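Local coordinates for beta-N-acetylglucosaminidase-like protein Glycoside hydrolase family 20 (PDB 6YHH) that probably removes terminal N-acetylglucosamine from chitin-derived oligosaccharides, acting as a beta-N-acetylhexosaminidase of glycoside hydrolase family 20, at residues A[49-52]-A[53-57]; A[463-466]-A[467-471]; A[116-119]-A[120-123]; A[506-509]-A[510-513]. All blocks are in the same frame, centred on the assembly; numbering follows the deposited sequence.

Contact 1. Residues A[49-52]-A[53-57]; sequences LRRL and DGRTG
The guanidinium of Arg50 meets the carboxylate of Asp53 through water: water 1 sits at its edge, in plane, 2.9 Å from Arg50 NE, and is 2.7 Å from Asp53 OD2. Water 2 makes a second, weaker bridge from Arg50 NH2 to the same oxygen. With Arg50 NH2 and Asp53 OD2 4.6 Å apart, there is no direct salt bridge; the arginine bonds the carbonyls of Gln62 and Gly63, the aspartate the amides of Phe59 and Phe60. On another side of the helix, the guanidinium groups of Arg51 and Arg55 approach obliquely, NH2 to NH2 4.3 Å; both are salt-bridged to Glu500, and Arg51 NH2 also to Glu118, acids that probably offset the like charges. All this lies on the last turns of helix 40-56 in the family 20 domain 2, where Gly57 leaves the helix with positive phi and its N, like that of Thr56, bonds Asp53 O. The chi1 of 59° sets Thr56 OG1 between its own N and carbonyl carbon, facing back up the helix to donate to Leu52 O at 2.9 Å from above the carbonyl plane, 35° out of it. A valine here would probably leave Leu52 O without its hydroxyl donor and the helix end less firmly fixed. Arg55 CG packs 3.3 Å from Arg51 O, and the extended chain beyond it leads to Glu500. Gly54 O accepts from Thr554 and Asn515 of the second subunit.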
ATOM      1  N   LEU A  49      12.344   1.915  17.469  1.00 10.99           N
ATOM      2  CA  LEU A  49      13.111   0.676  17.633  1.00 11.25           C
ATOM      3  C   LEU A  49      12.815  -0.307  16.497  1.00 10.37           C
ATOM      4  O   LEU A  49      13.731  -0.886  15.919  1.00 11.20           O
ATOM      5  CB  LEU A  49      12.815   0.087  18.999  1.00 12.45           C
ATOM      6  CG  LEU A  49      13.695  -1.091  19.402  1.00 15.82           C
ATOM      7  CD1 LEU A  49      15.098  -0.579  19.550  1.00 16.41           C
ATOM      8  CD2 LEU A  49      13.242  -1.696  20.725  1.00 16.49           C
ATOM      9  N   ARG A  50      11.536  -0.462  16.162  1.00  9.83           N
ATOM     10  CA  ARG A  50      11.145  -1.274  15.025  1.00 10.55           C
ATOM     11  C   ARG A  50      11.778  -0.796  13.738  1.00 10.14           C
ATOM     12  O   ARG A  50      12.334  -1.589  12.954  1.00 10.53           O
ATOM     13  CB  ARG A  50       9.635  -1.364  14.859  1.00 10.73           C
ATOM     14  CG  ARG A  50       8.843  -2.007  16.000  1.00 11.53           C
ATOM     15  CD  ARG A  50       9.122  -3.532  16.035  1.00 12.36           C
ATOM     16  NE  ARG A  50      10.322  -3.890  16.742  1.00 12.99           N
ATOM     17  CZ  ARG A  50      10.479  -3.917  18.071  1.00 15.13           C
ATOM     18  NH1 ARG A  50       9.467  -3.515  18.866  1.00 16.14           N
ATOM     19  NH2 ARG A  50      11.626  -4.299  18.571  1.00 15.73           N
ATOM     20  N   ARG A  51      11.751   0.530  13.511  1.00 10.22           N
ATOM     21  CA  ARG A  51      12.328   1.054  12.297  1.00  8.98           C
ATOM     22  C   ARG A  51      13.855   0.854  12.252  1.00  8.67           C
ATOM     23  O   ARG A  51      14.430   0.444  11.233  1.00  8.90           O
ATOM     24  CB  ARG A  51      11.982   2.522  12.119  1.00  9.52           C
ATOM     25  CG  ARG A  51      10.518   2.728  11.829  1.00 10.13           C
ATOM     26  CD  ARG A  51      10.034   4.124  12.102  1.00 10.37           C
ATOM     27  NE  ARG A  51      10.648   5.128  11.295  1.00 10.58           N
ATOM     28  CZ  ARG A  51      10.638   6.434  11.560  1.00 10.17           C
ATOM     29  NH1 ARG A  51      10.156   6.870  12.700  1.00 10.39           N
ATOM     30  NH2 ARG A  51      11.168   7.299  10.686  1.00 10.59           N
ATOM     31  N   LEU A  52      14.503   1.139  13.355  1.00  9.12           N
ATOM     32  CA  LEU A  52      15.941   0.919  13.435  1.00  9.42           C
ATOM     33  C   LEU A  52      16.340  -0.516  13.166  1.00  8.70           C
ATOM     34  O   LEU A  52      17.299  -0.777  12.465  1.00  9.50           O
ATOM     35  CB  LEU A  52      16.431   1.390  14.828  1.00 10.13           C
ATOM     36  CG  LEU A  52      17.920   1.323  15.037  1.00 11.00           C
ATOM     37  CD1 LEU A  52      18.695   2.160  14.009  1.00 11.65           C
ATOM     38  CD2 LEU A  52      18.303   1.712  16.457  1.00 12.77           C
ATOM     39  N   ASP A  53      15.595  -1.442  13.744  1.00  8.50           N
ATOM     40  CA  ASP A  53      15.842  -2.877  13.535  1.00  8.40           C
ATOM     41  C   ASP A  53      15.637  -3.241  12.085  1.00  8.80           C
ATOM     42  O   ASP A  53      16.392  -4.024  11.496  1.00  8.85           O
ATOM     43  CB  ASP A  53      14.940  -3.713  14.431  1.00  9.05           C
ATOM     44  CG  ASP A  53      15.634  -5.034  14.925  1.00  9.71           C
ATOM     45  OD1 ASP A  53      16.759  -5.341  14.547  1.00 11.41           O
ATOM     46  OD2 ASP A  53      14.956  -5.687  15.740  1.00 12.48           O
ATOM     47  N   GLY A  54      14.592  -2.670  11.460  1.00  9.21           N
ATOM     48  CA  GLY A  54      14.372  -2.973  10.049  1.00  8.83           C
ATOM     49  C   GLY A  54      15.547  -2.565   9.148  1.00  8.88           C
ATOM     50  O   GLY A  54      15.816  -3.165   8.126  1.00  9.06           O
ATOM     51  N   ARG A  55      16.237  -1.498   9.533  1.00  8.40           N
ATOM     52  CA  ARG A  55      17.365  -1.045   8.757  1.00  8.51           C
ATOM     53  C   ARG A  55      18.660  -1.785   9.001  1.00  9.51           C
ATOM     54  O   ARG A  55      19.585  -1.720   8.165  1.00  9.63           O
ATOM     55  CB  ARG A  55      17.631   0.438   9.067  1.00  8.96           C
ATOM     56  CG  ARG A  55      16.521   1.398   8.804  1.00  9.20           C
ATOM     57  CD  ARG A  55      16.930   2.821   8.966  1.00  9.08           C
ATOM     58  NE  ARG A  55      15.795   3.710   8.917  1.00  9.70           N
ATOM     59  CZ  ARG A  55      15.849   5.025   8.979  1.00 10.46           C
ATOM     60  NH1 ARG A  55      17.044   5.620   8.948  1.00  9.99           N
ATOM     61  NH2 ARG A  55      14.744   5.729   8.943  1.00  9.20           N
ATOM     62  N   THR A  56      18.750  -2.455  10.145  1.00  9.79           N
ATOM     63  CA  THR A  56      20.001  -3.030  10.632  1.00 10.91           C
ATOM     64  C   THR A  56      20.061  -4.524  10.798  1.00 11.32           C
ATOM     65  O   THR A  56      21.196  -5.102  10.825  1.00 11.89           O
ATOM     66  CB  THR A  56      20.408  -2.423  11.978  1.00 10.66           C
ATOM     67  OG1 THR A  56      19.412  -2.617  12.994  1.00 11.20           O
ATOM     68  CG2 THR A  56      20.687  -0.963  11.816  1.00 12.77           C
ATOM     69  N   GLY A  57      18.884  -5.156  10.999  1.00 11.55           N
ATOM     70  CA  GLY A  57      18.872  -6.619  11.053  1.00 12.27           C
ATOM     71  C   GLY A  57      19.511  -7.154  12.337  1.00 11.69           C
ATOM     72  O   GLY A  57      19.986  -8.328  12.338  1.00 11.58           O
TER
HETATM   73  O   HOH W   1      12.340  -5.339  15.290  1.00 14.75           O
HETATM   74  O   HOH W   2      13.413  -6.799  17.838  1.00 16.90           O

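Contact 2. Residues A[463-466]-A[467-471]; sequences RVWP and RTAAI
Between Val464 and Thr468 the chain breaks out of one helix and starts another: Trp465 leaves helical geometry, a cis peptide leads into Pro466, and Pro466 holds the N-cap position of helix 467-476. Val464 O takes two donors from Thr468, the backbone N at 2.9 Å, nearly in line with the carbonyl, and OG1 at 2.7 Å. The same threonine lies over a face of Trp465, its CB 4.0 Å from the centroid of the six-membered ring and 23° off the normal, a CH-pi contact; Val464 CG1 lies over the same face, likewise toward the rim. Bent at chi3 (-65°), the Arg467 chain curls back so that NH2 reaches a lone pair of Arg463 O, in the carbonyl plane, at 2.8 Å. Water 3 fills the crook, bonded to Arg463 O, Arg467 N and Arg467 NE. NH2 also bonds the carbonyl of Ile414 and NH1 that of Tyr418, so the guanidinium ties the break to a neighbouring loop. A leucine in its place would probably leave three carbonyls short of a donor, and water 3 without its NE partner. Pro466 O accepts from Ala469 N at 2.9 Å, closing the first turn. Thr468 and Ile471 rest on Ala448 of strand 443-450, placing this break between two helices, made at a cis-proline, behind the last strand of the TIM barrel that forms the family 20 catalytic domain.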
ATOM      1  N   ARG A 463       3.526  12.364  -5.813  1.00  7.18           N
ATOM      2  CA  ARG A 463       3.365  13.837  -5.926  1.00  7.29           C
ATOM      3  C   ARG A 463       3.856  14.544  -4.644  1.00  7.31           C
ATOM      4  O   ARG A 463       4.555  15.588  -4.683  1.00  8.10           O
ATOM      5  CB  ARG A 463       1.892  14.165  -6.260  1.00  7.79           C
ATOM      6  CG  ARG A 463       1.613  14.124  -7.769  1.00  7.82           C
ATOM      7  CD  ARG A 463       1.984  12.847  -8.494  1.00  7.81           C
ATOM      8  NE  ARG A 463       1.850  13.019  -9.944  1.00  8.14           N
ATOM      9  CZ  ARG A 463       2.696  12.477 -10.834  1.00  8.31           C
ATOM     10  NH1 ARG A 463       3.606  11.568 -10.462  1.00  7.20           N
ATOM     11  NH2 ARG A 463       2.555  12.785 -12.147  1.00  8.01           N
ATOM     12  N   VAL A 464       3.478  14.031  -3.483  1.00  7.19           N
ATOM     13  CA  VAL A 464       3.830  14.686  -2.195  1.00  7.31           C
ATOM     14  C   VAL A 464       5.315  14.589  -1.877  1.00  7.52           C
ATOM     15  O   VAL A 464       5.898  15.579  -1.433  1.00  7.61           O
ATOM     16  CB  VAL A 464       2.969  14.138  -1.045  1.00  7.54           C
ATOM     17  CG1 VAL A 464       3.307  14.795   0.278  1.00  8.00           C
ATOM     18  CG2 VAL A 464       1.527  14.411  -1.394  1.00  7.85           C
ATOM     19  N   TRP A 465       5.900  13.428  -2.094  1.00  7.51           N
ATOM     20  CA  TRP A 465       7.280  13.072  -1.643  1.00  8.39           C
ATOM     21  C   TRP A 465       8.139  12.796  -2.832  1.00  8.35           C
ATOM     22  O   TRP A 465       7.695  12.113  -3.786  1.00  8.76           O
ATOM     23  CB  TRP A 465       7.220  11.838  -0.729  1.00  8.03           C
ATOM     24  CG  TRP A 465       6.230  12.036   0.424  1.00  7.99           C
ATOM     25  CD1 TRP A 465       4.951  11.489   0.561  1.00  8.39           C
ATOM     26  CD2 TRP A 465       6.412  12.892   1.572  1.00  8.04           C
ATOM     27  NE1 TRP A 465       4.359  11.992   1.708  1.00  8.17           N
ATOM     28  CE2 TRP A 465       5.241  12.841   2.339  1.00  8.02           C
ATOM     29  CE3 TRP A 465       7.468  13.769   1.989  1.00  8.44           C
ATOM     30  CZ2 TRP A 465       5.070  13.600   3.477  1.00  8.50           C
ATOM     31  CZ3 TRP A 465       7.309  14.491   3.152  1.00  9.01           C
ATOM     32  CH2 TRP A 465       6.080  14.419   3.886  1.00  8.74           C
ATOM     33  N   PRO A 466       9.418  13.258  -2.827  1.00  8.25           N
ATOM     34  CA  PRO A 466      10.071  13.843  -1.681  1.00  8.74           C
ATOM     35  C   PRO A 466      10.029  15.359  -1.603  1.00  8.56           C
ATOM     36  O   PRO A 466      10.649  15.947  -0.686  1.00  9.08           O
ATOM     37  CB  PRO A 466      11.519  13.397  -1.852  1.00  9.45           C
ATOM     38  CG  PRO A 466      11.680  13.459  -3.357  1.00  9.53           C
ATOM     39  CD  PRO A 466      10.350  12.963  -3.904  1.00  9.83           C
ATOM     40  N   ARG A 467       9.319  16.054  -2.461  1.00  8.83           N
ATOM     41  CA  ARG A 467       9.320  17.499  -2.411  1.00  8.36           C
ATOM     42  C   ARG A 467       8.846  18.093  -1.100  1.00  8.66           C
ATOM     43  O   ARG A 467       9.374  19.156  -0.671  1.00  9.78           O
ATOM     44  CB  ARG A 467       8.613  18.168  -3.602  1.00  8.69           C
ATOM     45  CG  ARG A 467       9.292  17.924  -4.963  1.00  9.13           C
ATOM     46  CD  ARG A 467       8.615  18.488  -6.215  1.00  9.39           C
ATOM     47  NE  ARG A 467       7.329  17.772  -6.349  1.00  8.40           N
ATOM     48  CZ  ARG A 467       6.195  18.306  -6.710  1.00  8.04           C
ATOM     49  NH1 ARG A 467       6.132  19.527  -7.182  1.00  7.98           N
ATOM     50  NH2 ARG A 467       5.089  17.579  -6.589  1.00  7.89           N
ATOM     51  N   THR A 468       7.858  17.493  -0.447  1.00  7.92           N
ATOM     52  CA  THR A 468       7.385  18.008   0.812  1.00  8.17           C
ATOM     53  C   THR A 468       8.450  17.916   1.934  1.00  8.22           C
ATOM     54  O   THR A 468       8.385  18.645   2.900  1.00  8.97           O
ATOM     55  CB  THR A 468       6.055  17.358   1.169  1.00  8.93           C
ATOM     56  OG1 THR A 468       5.169  17.679   0.064  1.00  9.60           O
ATOM     57  CG2 THR A 468       5.511  17.874   2.480  1.00 10.69           C
ATOM     58  N   ALA A 469       9.431  17.033   1.739  1.00  8.41           N
ATOM     59  CA  ALA A 469      10.563  16.928   2.703  1.00  8.52           C
ATOM     60  C   ALA A 469      11.436  18.153   2.649  1.00  8.69           C
ATOM     61  O   ALA A 469      11.875  18.640   3.692  1.00  8.92           O
ATOM     62  CB  ALA A 469      11.312  15.629   2.560  1.00  7.95           C
ATOM     63  N   ALA A 470      11.633  18.724   1.445  1.00  8.67           N
ATOM     64  CA  ALA A 470      12.330  20.000   1.304  1.00  9.17           C
ATOM     65  C   ALA A 470      11.525  21.158   1.913  1.00  9.64           C
ATOM     66  O   ALA A 470      12.068  22.024   2.555  1.00  9.93           O
ATOM     67  CB  ALA A 470      12.695  20.241  -0.148  1.00 10.07           C
ATOM     68  N   ILE A 471      10.191  21.126   1.746  1.00  8.31           N
ATOM     69  CA  ILE A 471       9.347  22.081   2.367  1.00  8.94           C
ATOM     70  C   ILE A 471       9.446  21.963   3.896  1.00  8.35           C
ATOM     71  O   ILE A 471       9.511  23.026   4.591  1.00  8.62           O
ATOM     72  CB  ILE A 471       7.903  21.967   1.869  1.00  8.43           C
ATOM     73  CG1 ILE A 471       7.869  22.343   0.391  1.00  9.24           C
ATOM     74  CG2 ILE A 471       6.932  22.822   2.685  1.00  8.56           C
ATOM     75  CD1 ILE A 471       6.539  22.028  -0.284  1.00  9.01           C
TER
HETATM   76  O   HOH W   3       7.420  15.250  -4.503  1.00 10.14           O

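Contact 3. Residues A[116-119]-A[120-123]; sequences GLET and LLQL
Two successive bends, chi1 -60° and chi2 -65°, fold the Glu118 chain over so that OE1 comes 4.0 Å from CD1 of Leu121, the two side chains crossing at a slant. Leu121 for its part has CG turned opposite its own carbonyl carbon (chi1 -72°), which brings CG to 3.5 Å from Leu117 O. Gln122 CG lies 3.4 Å from Glu118 O, and the rest of its chain carries the amide on to Met10 O. Leu120 CB lies 3.5 Å from Gly116 O. Beneath them run regular i to i+4 bonds: Leu120 N to Gly116 O at 2.9 Å, Leu121 N to Leu117 O at 3.0 Å and Gln122 N to Glu118 O at 3.2 Å; that of Leu123 to Thr119 O is weak. Glu118 is buried, and its carboxylate is salt-bridged to Arg51, while Thr119 OG1 bonds Tyr94 and Lys174. Helix 110-123 is thus packed on two sides: Leu117, Leu120 and Leu121 lie against Phe48 of helix 40-56, while Thr119, Leu120 and Leu123 settle on strands 94-99 and 131-140 of the domain 2 sheet.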
ATOM      1  N   GLY A 116      13.455  14.155  18.121  1.00  9.89           N
ATOM      2  CA  GLY A 116      14.836  13.703  18.239  1.00 10.36           C
ATOM      3  C   GLY A 116      15.055  12.303  17.799  1.00 10.06           C
ATOM      4  O   GLY A 116      16.144  11.964  17.310  1.00  9.53           O
ATOM      5  N   LEU A 117      14.032  11.442  17.975  1.00  9.48           N
ATOM      6  CA  LEU A 117      14.161  10.099  17.468  1.00 10.09           C
ATOM      7  C   LEU A 117      14.317  10.067  15.930  1.00  9.99           C
ATOM      8  O   LEU A 117      15.056   9.257  15.374  1.00 10.67           O
ATOM      9  CB  LEU A 117      12.947   9.275  17.870  1.00 11.12           C
ATOM     10  CG  LEU A 117      12.769   8.967  19.372  1.00 12.04           C
ATOM     11  CD1 LEU A 117      11.384   8.335  19.540  1.00 14.33           C
ATOM     12  CD2 LEU A 117      13.935   8.155  19.849  1.00 12.41           C
ATOM     13  N   GLU A 118      13.658  11.009  15.247  1.00  9.80           N
ATOM     14  CA  GLU A 118      13.790  11.113  13.782  1.00  9.36           C
ATOM     15  C   GLU A 118      15.166  11.562  13.385  1.00  9.23           C
ATOM     16  O   GLU A 118      15.745  11.054  12.455  1.00  9.94           O
ATOM     17  CB  GLU A 118      12.759  12.041  13.185  1.00  9.19           C
ATOM     18  CG  GLU A 118      11.325  11.568  13.455  1.00  9.74           C
ATOM     19  CD  GLU A 118      10.963  10.237  12.791  1.00  9.96           C
ATOM     20  OE1 GLU A 118      11.683   9.768  11.865  1.00 11.07           O
ATOM     21  OE2 GLU A 118       9.866   9.724  13.186  1.00 10.57           O
ATOM     22  N   THR A 119      15.728  12.510  14.122  1.00  8.45           N
ATOM     23  CA  THR A 119      17.091  12.934  13.854  1.00  9.35           C
ATOM     24  C   THR A 119      18.055  11.791  14.058  1.00  9.60           C
ATOM     25  O   THR A 119      19.026  11.623  13.270  1.00  9.75           O
ATOM     26  CB  THR A 119      17.478  14.144  14.734  1.00  9.77           C
ATOM     27  OG1 THR A 119      16.501  15.138  14.577  1.00 10.29           O
ATOM     28  CG2 THR A 119      18.823  14.685  14.359  1.00 10.28           C
ATOM     29  N   LEU A 120      17.900  11.079  15.183  1.00 10.53           N
ATOM     30  CA  LEU A 120      18.734   9.891  15.472  1.00 10.28           C
ATOM     31  C   LEU A 120      18.722   8.871  14.325  1.00 10.24           C
ATOM     32  O   LEU A 120      19.775   8.373  13.908  1.00 10.44           O
ATOM     33  CB  LEU A 120      18.382   9.275  16.848  1.00 11.44           C
ATOM     34  CG  LEU A 120      19.322   8.173  17.295  1.00 10.80           C
ATOM     35  CD1 LEU A 120      20.792   8.465  17.227  1.00 11.83           C
ATOM     36  CD2 LEU A 120      18.875   7.694  18.650  1.00 11.71           C
ATOM     37  N   LEU A 121      17.554   8.535  13.794  1.00 10.59           N
ATOM     38  CA  LEU A 121      17.517   7.631  12.627  1.00  9.92           C
ATOM     39  C   LEU A 121      18.316   8.159  11.476  1.00 10.34           C
ATOM     40  O   LEU A 121      18.989   7.389  10.770  1.00 10.85           O
ATOM     41  CB  LEU A 121      16.070   7.407  12.229  1.00 10.54           C
ATOM     42  CG  LEU A 121      15.282   6.521  13.186  1.00 10.20           C
ATOM     43  CD1 LEU A 121      13.799   6.567  12.856  1.00 10.51           C
ATOM     44  CD2 LEU A 121      15.832   5.085  13.174  1.00 11.59           C
ATOM     45  N   GLN A 122      18.254   9.488  11.268  1.00 10.09           N
ATOM     46  CA  GLN A 122      19.014  10.072  10.152  1.00 11.33           C
ATOM     47  C   GLN A 122      20.469  10.107  10.377  1.00 10.56           C
ATOM     48  O   GLN A 122      21.235  10.120   9.385  1.00 11.45           O
ATOM     49  CB  GLN A 122      18.493  11.465   9.862  1.00  9.79           C
ATOM     50  CG  GLN A 122      17.066  11.493   9.302  1.00 10.40           C
ATOM     51  CD  GLN A 122      16.596  12.917   8.994  1.00 11.66           C
ATOM     52  OE1 GLN A 122      17.148  13.896   9.507  1.00 11.28           O
ATOM     53  NE2 GLN A 122      15.524  13.033   8.187  1.00 11.95           N
ATOM     54  N   LEU A 123      20.879   9.998  11.642  1.00 11.18           N
ATOM     55  CA  LEU A 123      22.299   9.977  11.936  1.00 12.87           C
ATOM     56  C   LEU A 123      22.965   8.645  11.731  1.00 13.33           C
ATOM     57  O   LEU A 123      24.211   8.537  11.708  1.00 12.43           O
ATOM     58  CB  LEU A 123      22.554  10.384  13.404  1.00 14.78           C
ATOM     59  CG  LEU A 123      22.803  11.781  13.884  1.00 19.10           C
ATOM     60  CD1 LEU A 123      23.200  11.661  15.388  1.00 20.87           C
ATOM     61  CD2 LEU A 123      23.910  12.515  13.078  1.00 16.31           C
TER

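Contact 4. Residues A[506-509]-A[510-513]; sequences IKNK and AVIL
Lys509 and Leu513 lie one turn apart on the opening turns of helix 507-517, where Leu513 CD1 touches the Lys509 chain, 4.2 Å from Lys509 CG. Lys509 leaves the backbone with CG opposite its own N (chi1 176°) and runs fully extended to NZ, which bonds the hydroxyl of Thr529. Leu513 turns the other way, chi1 -68°, and so leans back along the axis until its CG is 3.3 Å from Lys509 O. The pair is thus joined at the root by the backbone bond from Leu513 N to Lys509 O, 2.9 Å long, and farther out by this one apolar touch; both side chains rest on helix 523-529, at Asn526. Ile512 behaves like Leu513 a residue earlier, with CG1 3.7 Å from Asn508 O, while its own N bonds that oxygen almost straight, at an N-H...O angle of 165°. Its side chain meets Asp558 and Ala559 of helix 556-559. Another side of the helix carries Lys507 and Val511, and here the neighbours belong to the second subunit: Lys507 packs on Val511 of that copy, Val511 on its Glu499, and Ile506 on its Arg514. One helix therefore serves both the inside of its own chain and the dimer interface. The first turn is less regular than the next, since Ala510 N makes a weak bond to Lys507 O, three residues back. On the interface side Val511 CB lies 3.4 Å from Asn508 O, with CG2 swung back toward Lys507 O at 3.9 Å.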
ATOM      1  N   ILE A 506       8.326   5.747  -4.767  1.00  8.68           N
ATOM      2  CA  ILE A 506       9.275   5.025  -5.622  1.00  9.07           C
ATOM      3  C   ILE A 506       8.591   3.759  -6.151  1.00  9.17           C
ATOM      4  O   ILE A 506       8.633   3.455  -7.367  1.00  9.64           O
ATOM      5  CB  ILE A 506      10.589   4.683  -4.849  1.00  9.29           C
ATOM      6  CG1 ILE A 506      11.248   5.980  -4.331  1.00  9.96           C
ATOM      7  CG2 ILE A 506      11.563   3.991  -5.775  1.00  9.61           C
ATOM      8  CD1 ILE A 506      12.255   5.763  -3.235  1.00 11.61           C
ATOM      9  N   LYS A 507       7.976   2.968  -5.274  1.00  8.64           N
ATOM     10  CA  LYS A 507       7.544   1.610  -5.671  1.00  8.99           C
ATOM     11  C   LYS A 507       6.327   1.585  -6.597  1.00  9.28           C
ATOM     12  O   LYS A 507       6.239   0.710  -7.477  1.00  9.08           O
ATOM     13  CB  LYS A 507       7.318   0.722  -4.411  1.00  9.57           C
ATOM     14  CG  LYS A 507       6.109   1.045  -3.566  1.00  9.01           C
ATOM     15  CD  LYS A 507       6.147   0.309  -2.250  1.00  9.36           C
ATOM     16  CE  LYS A 507       4.902   0.501  -1.465  1.00  9.51           C
ATOM     17  NZ  LYS A 507       5.005  -0.066  -0.061  1.00 10.11           N
ATOM     18  N   ASN A 508       5.387   2.526  -6.425  1.00  8.01           N
ATOM     19  CA  ASN A 508       4.218   2.523  -7.266  1.00  8.24           C
ATOM     20  C   ASN A 508       4.579   2.951  -8.703  1.00  9.01           C
ATOM     21  O   ASN A 508       3.846   2.654  -9.632  1.00  9.39           O
ATOM     22  CB  ASN A 508       3.071   3.379  -6.671  1.00  8.44           C
ATOM     23  CG  ASN A 508       2.200   2.625  -5.686  1.00  8.62           C
ATOM     24  OD1 ASN A 508       1.099   3.159  -5.205  1.00 10.52           O
ATOM     25  ND2 ASN A 508       2.618   1.439  -5.342  1.00  6.68           N
ATOM     26  N   LYS A 509       5.720   3.628  -8.929  1.00  8.77           N
ATOM     27  CA  LYS A 509       6.133   3.977 -10.248  1.00  9.55           C
ATOM     28  C   LYS A 509       6.376   2.726 -11.068  1.00  9.31           C
ATOM     29  O   LYS A 509       6.009   2.649 -12.222  1.00  8.40           O
ATOM     30  CB  LYS A 509       7.457   4.777 -10.153  1.00  9.40           C
ATOM     31  CG  LYS A 509       8.083   5.155 -11.467  1.00 10.54           C
ATOM     32  CD  LYS A 509       9.391   5.865 -11.199  1.00 10.78           C
ATOM     33  CE  LYS A 509      10.004   6.309 -12.482  1.00 12.28           C
ATOM     34  NZ  LYS A 509      11.154   7.236 -12.229  1.00 13.17           N
ATOM     35  N   ALA A 510       6.937   1.686 -10.435  1.00  9.09           N
ATOM     36  CA  ALA A 510       7.216   0.435 -11.208  1.00  9.72           C
ATOM     37  C   ALA A 510       5.941  -0.300 -11.589  1.00  8.53           C
ATOM     38  O   ALA A 510       5.896  -0.950 -12.613  1.00  7.78           O
ATOM     39  CB  ALA A 510       8.134  -0.528 -10.427  1.00 10.65           C
ATOM     40  N   VAL A 511       4.898  -0.245 -10.773  1.00  7.48           N
ATOM     41  CA  VAL A 511       3.649  -0.766 -11.085  1.00  7.53           C
ATOM     42  C   VAL A 511       3.085  -0.124 -12.361  1.00  7.53           C
ATOM     43  O   VAL A 511       2.578  -0.812 -13.282  1.00  8.03           O
ATOM     44  CB  VAL A 511       2.626  -0.528  -9.968  1.00  8.56           C
ATOM     45  CG1 VAL A 511       1.254  -1.002 -10.391  1.00  9.52           C
ATOM     46  CG2 VAL A 511       3.102  -1.223  -8.686  1.00  9.66           C
ATOM     47  N   ILE A 512       3.150   1.205 -12.401  1.00  7.42           N
ATOM     48  CA  ILE A 512       2.690   1.958 -13.580  1.00  7.73           C
ATOM     49  C   ILE A 512       3.519   1.584 -14.806  1.00  7.34           C
ATOM     50  O   ILE A 512       2.967   1.346 -15.873  1.00  8.17           O
ATOM     51  CB  ILE A 512       2.711   3.460 -13.332  1.00  7.72           C
ATOM     52  CG1 ILE A 512       1.598   3.782 -12.293  1.00  8.41           C
ATOM     53  CG2 ILE A 512       2.418   4.238 -14.591  1.00  7.92           C
ATOM     54  CD1 ILE A 512       1.806   5.134 -11.635  1.00  8.91           C
ATOM     55  N   LEU A 513       4.823   1.439 -14.634  1.00  7.51           N
ATOM     56  CA  LEU A 513       5.698   1.135 -15.781  1.00  7.73           C
ATOM     57  C   LEU A 513       5.387  -0.284 -16.307  1.00  9.14           C
ATOM     58  O   LEU A 513       5.358  -0.507 -17.492  1.00  8.82           O
ATOM     59  CB  LEU A 513       7.147   1.295 -15.447  1.00  8.18           C
ATOM     60  CG  LEU A 513       7.464   2.736 -15.213  1.00  9.58           C
ATOM     61  CD1 LEU A 513       8.939   2.765 -14.831  1.00 10.82           C
ATOM     62  CD2 LEU A 513       7.213   3.728 -16.321  1.00 10.68           C
TER

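How the contacts relate
Contacts 1 and 3 come first along the chain, on helices 40-56 and 110-123 of domain 2, their centres about 13 Å apart; they are the one pair here that touches, through Arg51, Leu52 and Arg55 against Glu118 and Leu121. Contact 2 follows in the catalytic TIM barrel, nearest to the middle of the chain, its centre about 24 Å from that of contact 1 and 18 Å from that of contact 3. Contact 4 comes last, with nearest atoms about 6 Å from contact 2. Contacts 1 and 4, with centres about 25 Å apart, both face the second subunit, so domain 2 and helix 507-517 both take part in the dimer.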